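Local coordinates for oxidoreductase, NAD-binding/iron-sulfur cluster-binding protein (Nitratireductor pacificus pht-3B, PDB 6ZXU) that acts as a catabolic reductive dehalogenase, binding cobalamin and two [4Fe-4S] clusters, and so probably removes halogen from organohalide substrates by reduction, at residues E381-L386 with A465-M470; Y388-D393 with A460-A465; D97-D102 with M190-R195. All coordinates share one frame; numbering follows the deposited sequence.

Contacts 1 and 2 are neighbouring parts of one buried helix-helix interface: both join helix 376-390 to helix 445-469, their centres lie about 8 Å apart and they share A465. M463 knits them together, its CG lying 3.8 Å from L386 CD2. Contact 1 is a sparse meeting of aliphatic, sulfur and imidazole groups, while contact 2, nearer the centre of the chain, is tighter and wholly apolar in its touching groups. Contact 3 stands apart, its centre about 41 Å from that of contact 1 and about 34 Å from contact 2, and joins a surface loop to the last turn of helix 168-190. It is partly buried and adds a backbone carbonyl oxygen to its apolar groups.

Contact 1: E381-L386 with A465-M470; sequences EAIKAL and AHCRRM
I383 and L386, one helical turn apart, send aliphatic ends across to C467 and H466 on the last turn of helix 445-469. CB of I383 points neither at nor away from the partner helix, but the end of the side chain comes nearer: with chi1 -76°, CD1 reaches to 4.2 Å from C467 SG. K384, next in line, faces elsewhere and forms a salt bridge with D528. L386 points toward the other helix; with CG anti to the backbone N (chi1 -178°), its CD2 methyl comes within 4.3 Å of H466 CD2, meeting the imidazole obliquely. Both touches are loose van der Waals contacts between buried groups, and no hydrogen bond joins the segments; the backbones stay well apart, with I383 CA 9.4 Å from C467 CA. W163 of helix 161-164 helps to fill this spacing: it touches I383, L386 and M470 and stacks edge-to-face with H466. M463, a turn back on helix 445-469, also lies against both I383 and L386. The contact thus sits where helices 376-390 and 445-469 meet, with helix 161-164 packed against both and D76 of helix 74-85 touching H466.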
ATOM      1  N   GLU A 381      11.384 -19.223   1.356  1.00 17.67           N
ATOM      2  CA  GLU A 381       9.995 -19.590   1.257  1.00 20.91           C
ATOM      3  C   GLU A 381       9.224 -19.263   2.534  1.00 19.60           C
ATOM      4  O   GLU A 381       8.071 -18.887   2.445  1.00 17.04           O
ATOM      5  CB  GLU A 381       9.841 -21.110   0.988  1.00 23.63           C
ATOM      6  CG  GLU A 381      10.395 -21.614  -0.313  1.00 28.03           C
ATOM      7  CD  GLU A 381      10.206 -23.167  -0.469  1.00 32.67           C
ATOM      8  OE1 GLU A 381      10.234 -23.580  -1.645  1.00 33.00           O
ATOM      9  OE2 GLU A 381       9.984 -23.931   0.569  1.00 31.68           O
ATOM     10  N   ALA A 382       9.841 -19.421   3.701  1.00 18.10           N
ATOM     11  CA  ALA A 382       9.220 -19.078   4.972  1.00 18.16           C
ATOM     12  C   ALA A 382       8.941 -17.574   5.071  1.00 16.63           C
ATOM     13  O   ALA A 382       7.889 -17.188   5.430  1.00 17.11           O
ATOM     14  CB  ALA A 382      10.058 -19.540   6.177  1.00 18.75           C
ATOM     15  N   ILE A 383       9.903 -16.767   4.694  1.00 17.59           N
ATOM     16  CA  ILE A 383       9.802 -15.331   4.696  1.00 18.41           C
ATOM     17  C   ILE A 383       8.723 -14.867   3.702  1.00 17.75           C
ATOM     18  O   ILE A 383       7.913 -14.027   4.036  1.00 18.06           O
ATOM     19  CB  ILE A 383      11.191 -14.720   4.377  1.00 17.55           C
ATOM     20  CG1 ILE A 383      12.128 -14.797   5.594  1.00 18.91           C
ATOM     21  CG2 ILE A 383      11.074 -13.261   3.953  1.00 18.82           C
ATOM     22  CD1 ILE A 383      11.704 -13.966   6.775  1.00 21.45           C
ATOM     23  N   LYS A 384       8.686 -15.434   2.525  1.00 16.65           N
ATOM     24  CA  LYS A 384       7.626 -15.154   1.596  1.00 18.24           C
ATOM     25  C   LYS A 384       6.234 -15.527   2.116  1.00 16.98           C
ATOM     26  O   LYS A 384       5.342 -14.701   2.113  1.00 18.61           O
ATOM     27  CB  LYS A 384       7.884 -15.756   0.238  1.00 17.55           C
ATOM     28  CG  LYS A 384       9.119 -15.220  -0.416  1.00 19.46           C
ATOM     29  CD  LYS A 384       9.331 -15.839  -1.783  1.00 19.00           C
ATOM     30  CE  LYS A 384      10.556 -15.267  -2.435  1.00 21.59           C
ATOM     31  NZ  LYS A 384      10.685 -15.827  -3.784  1.00 27.70           N
ATOM     32  N   ALA A 385       6.076 -16.723   2.623  1.00 18.83           N
ATOM     33  CA  ALA A 385       4.827 -17.161   3.215  1.00 20.71           C
ATOM     34  C   ALA A 385       4.419 -16.205   4.354  1.00 19.98           C
ATOM     35  O   ALA A 385       3.211 -15.848   4.474  1.00 20.16           O
ATOM     36  CB  ALA A 385       4.960 -18.587   3.755  1.00 22.00           C
ATOM     37  N   LEU A 386       5.363 -15.775   5.147  1.00 17.42           N
ATOM     38  CA  LEU A 386       5.118 -14.883   6.230  1.00 17.69           C
ATOM     39  C   LEU A 386       4.611 -13.553   5.733  1.00 18.66           C
ATOM     40  O   LEU A 386       3.568 -13.039   6.213  1.00 20.73           O
ATOM     41  CB  LEU A 386       6.355 -14.728   7.077  1.00 18.52           C
ATOM     42  CG  LEU A 386       6.270 -13.868   8.293  1.00 22.95           C
ATOM     43  CD1 LEU A 386       5.149 -14.396   9.190  1.00 24.92           C
ATOM     44  CD2 LEU A 386       7.569 -13.765   9.096  1.00 21.17           C
ATOM     45  N   ALA A 465      10.840  -8.050  13.438  1.00 18.00           N
ATOM     46  CA  ALA A 465      10.811  -8.464  14.877  1.00 19.30           C
ATOM     47  C   ALA A 465      10.917  -9.941  15.021  1.00 22.41           C
ATOM     48  O   ALA A 465      11.635 -10.441  15.911  1.00 22.98           O
ATOM     49  CB  ALA A 465       9.562  -7.982  15.568  1.00 22.80           C
ATOM     50  N   HIS A 466      10.352 -10.706  14.087  1.00 19.86           N
ATOM     51  CA  HIS A 466      10.481 -12.133  14.123  1.00 20.59           C
ATOM     52  C   HIS A 466      11.859 -12.609  13.808  1.00 22.64           C
ATOM     53  O   HIS A 466      12.398 -13.512  14.441  1.00 23.60           O
ATOM     54  CB  HIS A 466       9.439 -12.841  13.211  1.00 22.00           C
ATOM     55  CG  HIS A 466       9.367 -14.321  13.427  1.00 24.41           C
ATOM     56  ND1 HIS A 466       9.026 -14.887  14.643  1.00 24.87           N
ATOM     57  CD2 HIS A 466       9.573 -15.342  12.580  1.00 25.41           C
ATOM     58  CE1 HIS A 466       9.066 -16.196  14.537  1.00 28.66           C
ATOM     59  NE2 HIS A 466       9.401 -16.502  13.295  1.00 28.98           N
ATOM     60  N   CYS A 467      12.486 -11.980  12.842  1.00 21.84           N
ATOM     61  CA  CYS A 467      13.898 -12.267  12.574  1.00 24.72           C
ATOM     62  C   CYS A 467      14.764 -12.051  13.842  1.00 20.37           C
ATOM     63  O   CYS A 467      15.631 -12.837  14.090  1.00 21.01           O
ATOM     64  CB  CYS A 467      14.447 -11.377  11.414  1.00 22.03           C
ATOM     65  SG  CYS A 467      13.823 -11.893   9.802  1.00 27.72           S
ATOM     66  N   ARG A 468      14.524 -10.962  14.546  1.00 19.52           N
ATOM     67  CA  ARG A 468      15.302 -10.620  15.760  1.00 20.49           C
ATOM     68  C   ARG A 468      15.031 -11.677  16.858  1.00 23.47           C
ATOM     69  O   ARG A 468      15.943 -12.112  17.519  1.00 22.69           O
ATOM     70  CB  ARG A 468      15.056  -9.259  16.208  1.00 17.27           C
ATOM     71  CG  ARG A 468      15.497  -8.176  15.267  1.00 18.32           C
ATOM     72  CD  ARG A 468      15.491  -6.778  15.822  1.00 18.45           C
ATOM     73  NE  ARG A 468      14.195  -6.404  16.325  1.00 21.60           N
ATOM     74  CZ  ARG A 468      13.212  -5.853  15.637  1.00 23.12           C
ATOM     75  NH1 ARG A 468      13.348  -5.592  14.354  1.00 21.97           N
ATOM     76  NH2 ARG A 468      12.077  -5.537  16.239  1.00 24.25           N
ATOM     77  N   ARG A 469      13.807 -12.163  16.968  1.00 22.86           N
ATOM     78  CA  ARG A 469      13.462 -13.236  17.850  1.00 24.99           C
ATOM     79  C   ARG A 469      14.289 -14.457  17.595  1.00 25.62           C
ATOM     80  O   ARG A 469      14.692 -15.170  18.511  1.00 29.01           O
ATOM     81  CB  ARG A 469      11.975 -13.551  17.748  1.00 28.83           C
ATOM     82  CG  ARG A 469      11.501 -14.686  18.607  1.00 32.69           C
ATOM     83  CD  ARG A 469      10.011 -14.981  18.466  1.00 36.55           C
ATOM     84  NE  ARG A 469       9.138 -13.797  18.664  1.00 43.50           N
ATOM     85  CZ  ARG A 469       8.821 -13.245  19.852  1.00 54.40           C
ATOM     86  NH1 ARG A 469       9.300 -13.701  21.048  1.00 60.58           N
ATOM     87  NH2 ARG A 469       8.016 -12.184  19.857  1.00 49.86           N
ATOM     88  N   MET A 470      14.592 -14.713  16.346  1.00 27.94           N
ATOM     89  CA  MET A 470      15.431 -15.870  15.998  1.00 27.81           C
ATOM     90  C   MET A 470      16.941 -15.606  16.093  1.00 24.79           C
ATOM     91  O   MET A 470      17.737 -16.452  15.704  1.00 26.47           O
ATOM     92  CB  MET A 470      15.056 -16.317  14.570  1.00 27.75           C
ATOM     93  CG  MET A 470      13.587 -16.692  14.397  1.00 28.12           C
ATOM     94  SD  MET A 470      13.174 -17.402  12.795  1.00 29.29           S
ATOM     95  CE  MET A 470      13.405 -15.979  11.719  1.00 29.37           C
TER

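Contact 2: Y388-D393 with A460-A465; sequences YYLGAD and AGVMAA
L390 meets V462 and M463 chiefly through CD1, placed by a CG anti to the carbonyl carbon (chi1 -65°) and a nearly extended second torsion. M463, extended at chi2 and bent at chi3 (78°), turns its CE aside. The L390 methyl therefore lodges beside two successive residues of helix 445-469, 3.8 Å from V462 CG1 and 3.5 Å from M463 CG. The second distance is shorter than usual for two carbons, a sign of close packing. L390 and M463 lie alongside each other in opposite senses, whereas L390 passes V462 at a slant; M463 SD remains 4.2 Å from L390 CD1. All three side chains are buried, and no hydrogen bond links the segments.

L390 lies at the C-terminal turn of helix 376-390. G391 follows with phi 123° in a Schellman motif, a conformation in which a CB would press on the preceding carbonyl oxygen. R171 and R175 of helix 168-190 donate to the carbonyls of Y389 and L390, so positive charge meets the helix end where it should be electrostatically welcome. After the turn, D393 pairs through its backbone with L427, while M463 rests on M426 and F519, on strands 422-429 and 514-521 of the sheet that strand 394-399 edges. Helix, Schellman turn and edge strand follow one another here, and the second helix lies on the sheet: helices layered on a four-stranded antiparallel sheet, an alpha+beta arrangement.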
ATOM      1  N   TYR A 388       3.024 -12.935   2.903  1.00 17.28           N
ATOM      2  CA  TYR A 388       1.680 -13.113   2.299  1.00 17.35           C
ATOM      3  C   TYR A 388       0.615 -13.294   3.366  1.00 17.46           C
ATOM      4  O   TYR A 388      -0.414 -12.629   3.353  1.00 17.73           O
ATOM      5  CB  TYR A 388       1.682 -14.220   1.264  1.00 16.59           C
ATOM      6  CG  TYR A 388       2.550 -13.882   0.068  1.00 17.97           C
ATOM      7  CD1 TYR A 388       2.284 -12.744  -0.731  1.00 17.58           C
ATOM      8  CD2 TYR A 388       3.590 -14.678  -0.307  1.00 16.35           C
ATOM      9  CE1 TYR A 388       3.080 -12.428  -1.791  1.00 16.32           C
ATOM     10  CE2 TYR A 388       4.393 -14.376  -1.423  1.00 15.34           C
ATOM     11  CZ  TYR A 388       4.142 -13.255  -2.144  1.00 16.90           C
ATOM     12  OH  TYR A 388       4.908 -12.917  -3.252  1.00 17.72           O
ATOM     13  N   TYR A 389       0.971 -14.010   4.418  1.00 18.07           N
ATOM     14  CA  TYR A 389       0.106 -14.178   5.570  1.00 18.65           C
ATOM     15  C   TYR A 389      -0.282 -12.885   6.220  1.00 18.34           C
ATOM     16  O   TYR A 389      -1.411 -12.723   6.695  1.00 19.99           O
ATOM     17  CB  TYR A 389       0.822 -15.081   6.625  1.00 20.48           C
ATOM     18  CG  TYR A 389       0.143 -15.209   7.938  1.00 20.17           C
ATOM     19  CD1 TYR A 389      -1.106 -15.867   8.088  1.00 21.86           C
ATOM     20  CD2 TYR A 389       0.748 -14.741   9.076  1.00 21.19           C
ATOM     21  CE1 TYR A 389      -1.690 -16.051   9.352  1.00 20.91           C
ATOM     22  CE2 TYR A 389       0.183 -14.947  10.332  1.00 20.54           C
ATOM     23  CZ  TYR A 389      -1.052 -15.602  10.441  1.00 22.98           C
ATOM     24  OH  TYR A 389      -1.566 -15.749  11.686  1.00 23.11           O
ATOM     25  N   LEU A 390       0.666 -11.972   6.305  1.00 17.78           N
ATOM     26  CA  LEU A 390       0.450 -10.716   6.981  1.00 18.15           C
ATOM     27  C   LEU A 390      -0.180  -9.700   6.083  1.00 18.80           C
ATOM     28  O   LEU A 390      -0.641  -8.663   6.548  1.00 19.75           O
ATOM     29  CB  LEU A 390       1.792 -10.165   7.538  1.00 18.79           C
ATOM     30  CG  LEU A 390       2.466 -10.984   8.641  1.00 16.66           C
ATOM     31  CD1 LEU A 390       3.883 -10.514   8.862  1.00 18.19           C
ATOM     32  CD2 LEU A 390       1.641 -10.795   9.912  1.00 18.47           C
ATOM     33  N   GLY A 391      -0.217  -9.949   4.798  1.00 18.66           N
ATOM     34  CA  GLY A 391      -0.970  -9.064   3.858  1.00 17.99           C
ATOM     35  C   GLY A 391      -0.207  -8.442   2.710  1.00 17.53           C
ATOM     36  O   GLY A 391      -0.728  -7.555   2.039  1.00 18.32           O
ATOM     37  N   ALA A 392       1.054  -8.836   2.494  1.00 16.01           N
ATOM     38  CA  ALA A 392       1.776  -8.305   1.331  1.00 17.28           C
ATOM     39  C   ALA A 392       1.149  -8.765   0.026  1.00 15.79           C
ATOM     40  O   ALA A 392       0.596  -9.843  -0.055  1.00 17.92           O
ATOM     41  CB  ALA A 392       3.248  -8.716   1.406  1.00 18.46           C
ATOM     42  N   ASP A 393       1.225  -7.951  -1.017  1.00 14.12           N
ATOM     43  CA  ASP A 393       0.853  -8.342  -2.365  1.00 16.12           C
ATOM     44  C   ASP A 393       1.962  -9.039  -3.190  1.00 13.97           C
ATOM     45  O   ASP A 393       1.680  -9.924  -3.934  1.00 12.83           O
ATOM     46  CB  ASP A 393       0.290  -7.134  -3.130  1.00 15.45           C
ATOM     47  CG  ASP A 393      -1.067  -6.595  -2.431  1.00 22.24           C
ATOM     48  OD1 ASP A 393      -1.990  -7.438  -2.237  1.00 24.11           O
ATOM     49  OD2 ASP A 393      -1.139  -5.420  -1.959  1.00 18.96           O
ATOM     50  N   ALA A 460       6.258  -5.198   7.750  1.00 16.01           N
ATOM     51  CA  ALA A 460       7.691  -5.323   7.823  1.00 17.26           C
ATOM     52  C   ALA A 460       8.195  -5.172   9.257  1.00 17.09           C
ATOM     53  O   ALA A 460       9.209  -5.747   9.574  1.00 18.37           O
ATOM     54  CB  ALA A 460       8.411  -4.297   6.915  1.00 15.81           C
ATOM     55  N   GLY A 461       7.527  -4.400  10.067  1.00 15.72           N
ATOM     56  CA  GLY A 461       7.880  -4.280  11.478  1.00 16.35           C
ATOM     57  C   GLY A 461       7.735  -5.596  12.169  1.00 17.64           C
ATOM     58  O   GLY A 461       8.597  -6.019  12.921  1.00 17.87           O
ATOM     59  N   VAL A 462       6.627  -6.281  11.908  1.00 18.12           N
ATOM     60  CA  VAL A 462       6.371  -7.610  12.486  1.00 17.44           C
ATOM     61  C   VAL A 462       7.413  -8.605  11.992  1.00 20.18           C
ATOM     62  O   VAL A 462       7.969  -9.385  12.763  1.00 20.43           O
ATOM     63  CB  VAL A 462       4.932  -8.079  12.159  1.00 17.28           C
ATOM     64  CG1 VAL A 462       4.806  -9.536  12.444  1.00 16.91           C
ATOM     65  CG2 VAL A 462       3.947  -7.344  13.013  1.00 20.13           C
ATOM     66  N   MET A 463       7.704  -8.603  10.704  1.00 20.06           N
ATOM     67  CA  MET A 463       8.618  -9.568  10.113  1.00 17.76           C
ATOM     68  C   MET A 463      10.036  -9.392  10.627  1.00 17.98           C
ATOM     69  O   MET A 463      10.702 -10.373  10.952  1.00 15.67           O
ATOM     70  CB  MET A 463       8.570  -9.498   8.598  1.00 17.96           C
ATOM     71  CG  MET A 463       7.255 -10.090   8.051  1.00 19.88           C
ATOM     72  SD  MET A 463       7.100  -9.844   6.279  1.00 21.87           S
ATOM     73  CE  MET A 463       8.186 -11.127   5.658  1.00 18.91           C
ATOM     74  N   ALA A 464      10.522  -8.184  10.656  1.00 17.79           N
ATOM     75  CA  ALA A 464      11.824  -7.887  11.198  1.00 17.58           C
ATOM     76  C   ALA A 464      11.908  -8.269  12.678  1.00 19.14           C
ATOM     77  O   ALA A 464      12.926  -8.807  13.123  1.00 18.96           O
ATOM     78  CB  ALA A 464      12.163  -6.443  10.998  1.00 14.60           C
ATOM     79  N   ALA A 465      10.840  -8.050  13.438  1.00 18.00           N
ATOM     80  CA  ALA A 465      10.811  -8.464  14.877  1.00 19.30           C
ATOM     81  C   ALA A 465      10.917  -9.941  15.021  1.00 22.41           C
ATOM     82  O   ALA A 465      11.635 -10.441  15.911  1.00 22.98           O
ATOM     83  CB  ALA A 465       9.562  -7.982  15.568  1.00 22.80           C
TER

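Contact 3: D97-D102 with M190-R195; sequences DAIPDD and MGFPAR
I99 packs against M190 and F192, which lie side by side on the other segment. CD1 is the branch nearest M190; CG2, with CG1 close behind, meets F192. The CG1-CD1 arm, with CG1 anti to the carbonyl carbon (chi1 -48°), runs to the methionine, while CG2, anti to the backbone N, lies beside CE1 of the ring. CD1 lies 3.9 Å from M190 CG, the two side chains set askew, and M190 SD is only slightly farther from that methyl at 4.1 Å. Against F192 the side chain runs antiparallel: CG2 approaches CE1 to 3.9 Å and meets the ring obliquely. I99 CG1 also rests 3.6 Å from M190 O, a carbonyl in the last turn of helix 168-190.

The route from M190 to F192 passes through G191, whose phi of 115° belongs to a Schellman motif. The turn leaves the side chains before and after it both in contact with I99, and the chain then enters strand 194-198. F192 packs further on V187 and Y241, the two rings inclined at about 50°, and touches R106 of helix 103-116. D102 is the N-cap of that helix, its OD1 accepting from A104 N, and P100 O accepts from R106 NE. The loop bearing I99 is therefore tied to the helix it leads into.

Across the segments themselves no hydrogen bond or salt bridge forms. Burial of one isoleucine against methionine and phenylalanine does the joining, with cohesion by dispersion and hydrophobic burial in a partly covered patch of the surface.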
ATOM      1  N   ASP A  97     -17.958  23.184   8.911  1.00 37.42           N
ATOM      2  CA  ASP A  97     -19.212  23.459   8.176  1.00 41.39           C
ATOM      3  C   ASP A  97     -19.419  22.471   7.019  1.00 36.45           C
ATOM      4  O   ASP A  97     -20.327  22.711   6.211  1.00 33.94           O
ATOM      5  CB  ASP A  97     -19.170  24.930   7.548  1.00 39.18           C
ATOM      6  N   ALA A  98     -18.535  21.467   6.831  1.00 33.15           N
ATOM      7  CA  ALA A  98     -18.485  20.756   5.533  1.00 29.40           C
ATOM      8  C   ALA A  98     -18.805  19.294   5.580  1.00 27.83           C
ATOM      9  O   ALA A  98     -18.688  18.634   4.549  1.00 31.23           O
ATOM     10  CB  ALA A  98     -17.115  20.970   4.871  1.00 30.78           C
ATOM     11  N   ILE A  99     -19.170  18.772   6.737  1.00 25.72           N
ATOM     12  CA  ILE A  99     -19.511  17.365   6.838  1.00 24.24           C
ATOM     13  C   ILE A  99     -20.937  17.164   6.291  1.00 29.19           C
ATOM     14  O   ILE A  99     -21.880  17.861   6.691  1.00 31.76           O
ATOM     15  CB  ILE A  99     -19.435  16.877   8.287  1.00 28.03           C
ATOM     16  CG1 ILE A  99     -18.126  17.334   8.944  1.00 30.87           C
ATOM     17  CG2 ILE A  99     -19.579  15.361   8.363  1.00 28.06           C
ATOM     18  CD1 ILE A  99     -16.877  16.919   8.158  1.00 29.76           C
ATOM     19  N   PRO A 100     -21.128  16.215   5.352  1.00 30.67           N
ATOM     20  CA  PRO A 100     -22.499  15.889   4.890  1.00 26.44           C
ATOM     21  C   PRO A 100     -23.403  15.463   5.990  1.00 26.75           C
ATOM     22  O   PRO A 100     -22.966  14.775   6.925  1.00 23.93           O
ATOM     23  CB  PRO A 100     -22.285  14.781   3.870  1.00 32.25           C
ATOM     24  CG  PRO A 100     -20.857  14.992   3.413  1.00 28.52           C
ATOM     25  CD  PRO A 100     -20.122  15.454   4.622  1.00 30.60           C
ATOM     26  N   ASP A 101     -24.659  15.969   5.938  1.00 32.18           N
ATOM     27  CA  ASP A 101     -25.689  15.695   6.981  1.00 33.11           C
ATOM     28  C   ASP A 101     -26.313  14.313   6.782  1.00 30.99           C
ATOM     29  O   ASP A 101     -26.592  13.596   7.752  1.00 34.60           O
ATOM     30  CB  ASP A 101     -26.807  16.799   7.019  1.00 32.43           C
ATOM     31  N   ASP A 102     -26.523  13.931   5.525  1.00 29.21           N
ATOM     32  CA  ASP A 102     -27.276  12.692   5.179  1.00 27.91           C
ATOM     33  C   ASP A 102     -26.690  11.418   5.727  1.00 28.92           C
ATOM     34  O   ASP A 102     -25.580  11.058   5.339  1.00 25.28           O
ATOM     35  CB  ASP A 102     -27.376  12.612   3.655  1.00 33.28           C
ATOM     36  CG  ASP A 102     -28.239  11.447   3.192  1.00 35.95           C
ATOM     37  OD1 ASP A 102     -28.741  10.681   4.055  1.00 41.42           O
ATOM     38  OD2 ASP A 102     -28.366  11.272   1.985  1.00 43.53           O
ATOM     39  N   MET A 190     -13.120  14.725  11.767  1.00 24.80           N
ATOM     40  CA  MET A 190     -14.291  15.348  11.158  1.00 24.17           C
ATOM     41  C   MET A 190     -15.156  16.090  12.212  1.00 26.44           C
ATOM     42  O   MET A 190     -16.041  16.863  11.849  1.00 21.26           O
ATOM     43  CB  MET A 190     -15.130  14.280  10.462  1.00 24.81           C
ATOM     44  CG  MET A 190     -14.581  13.926   9.096  1.00 25.37           C
ATOM     45  SD  MET A 190     -15.774  12.953   8.103  1.00 24.98           S
ATOM     46  CE  MET A 190     -16.126  11.528   9.152  1.00 21.69           C
ATOM     47  N   GLY A 191     -14.876  15.874  13.503  1.00 23.73           N
ATOM     48  CA  GLY A 191     -15.469  16.694  14.560  1.00 25.18           C
ATOM     49  C   GLY A 191     -16.384  15.904  15.479  1.00 27.22           C
ATOM     50  O   GLY A 191     -17.043  16.512  16.310  1.00 28.31           O
ATOM     51  N   PHE A 192     -16.377  14.573  15.418  1.00 22.07           N
ATOM     52  CA  PHE A 192     -17.296  13.753  16.179  1.00 21.06           C
ATOM     53  C   PHE A 192     -16.565  12.821  17.053  1.00 24.59           C
ATOM     54  O   PHE A 192     -15.610  12.161  16.614  1.00 26.07           O
ATOM     55  CB  PHE A 192     -18.255  12.932  15.235  1.00 24.01           C
ATOM     56  CG  PHE A 192     -19.050  13.761  14.304  1.00 25.12           C
ATOM     57  CD1 PHE A 192     -18.493  14.247  13.118  1.00 26.83           C
ATOM     58  CD2 PHE A 192     -20.353  14.125  14.611  1.00 25.60           C
ATOM     59  CE1 PHE A 192     -19.189  15.097  12.281  1.00 26.26           C
ATOM     60  CE2 PHE A 192     -21.051  14.938  13.767  1.00 26.51           C
ATOM     61  CZ  PHE A 192     -20.490  15.413  12.586  1.00 26.00           C
ATOM     62  N   PRO A 193     -16.933  12.731  18.325  1.00 26.26           N
ATOM     63  CA  PRO A 193     -16.347  11.717  19.180  1.00 28.70           C
ATOM     64  C   PRO A 193     -16.587  10.316  18.686  1.00 25.09           C
ATOM     65  O   PRO A 193     -17.646   9.982  18.141  1.00 28.19           O
ATOM     66  CB  PRO A 193     -17.065  11.932  20.518  1.00 30.17           C
ATOM     67  CG  PRO A 193     -17.342  13.405  20.500  1.00 30.57           C
ATOM     68  CD  PRO A 193     -17.754  13.685  19.100  1.00 31.20           C
ATOM     69  N   ALA A 194     -15.578   9.506  18.808  1.00 24.39           N
ATOM     70  CA  ALA A 194     -15.562   8.116  18.283  1.00 22.82           C
ATOM     71  C   ALA A 194     -14.476   7.312  18.928  1.00 20.27           C
ATOM     72  O   ALA A 194     -13.396   7.839  19.286  1.00 22.91           O
ATOM     73  CB  ALA A 194     -15.357   8.160  16.775  1.00 25.67           C
ATOM     74  N   ARG A 195     -14.765   6.086  19.165  1.00 19.03           N
ATOM     75  CA  ARG A 195     -13.877   5.219  19.890  1.00 21.56           C
ATOM     76  C   ARG A 195     -13.812   3.870  19.165  1.00 23.01           C
ATOM     77  O   ARG A 195     -14.848   3.329  18.723  1.00 19.83           O
ATOM     78  CB  ARG A 195     -14.417   5.022  21.293  1.00 26.31           C
ATOM     79  CG  ARG A 195     -13.829   3.906  22.132  1.00 27.28           C
ATOM     80  CD  ARG A 195     -12.414   4.136  22.479  1.00 29.89           C
ATOM     81  NE  ARG A 195     -11.993   3.556  23.761  1.00 31.18           N
ATOM     82  CZ  ARG A 195     -11.644   2.310  24.024  1.00 33.27           C
ATOM     83  NH1 ARG A 195     -11.658   1.320  23.139  1.00 29.24           N
ATOM     84  NH2 ARG A 195     -11.244   2.022  25.282  1.00 36.08           N
TER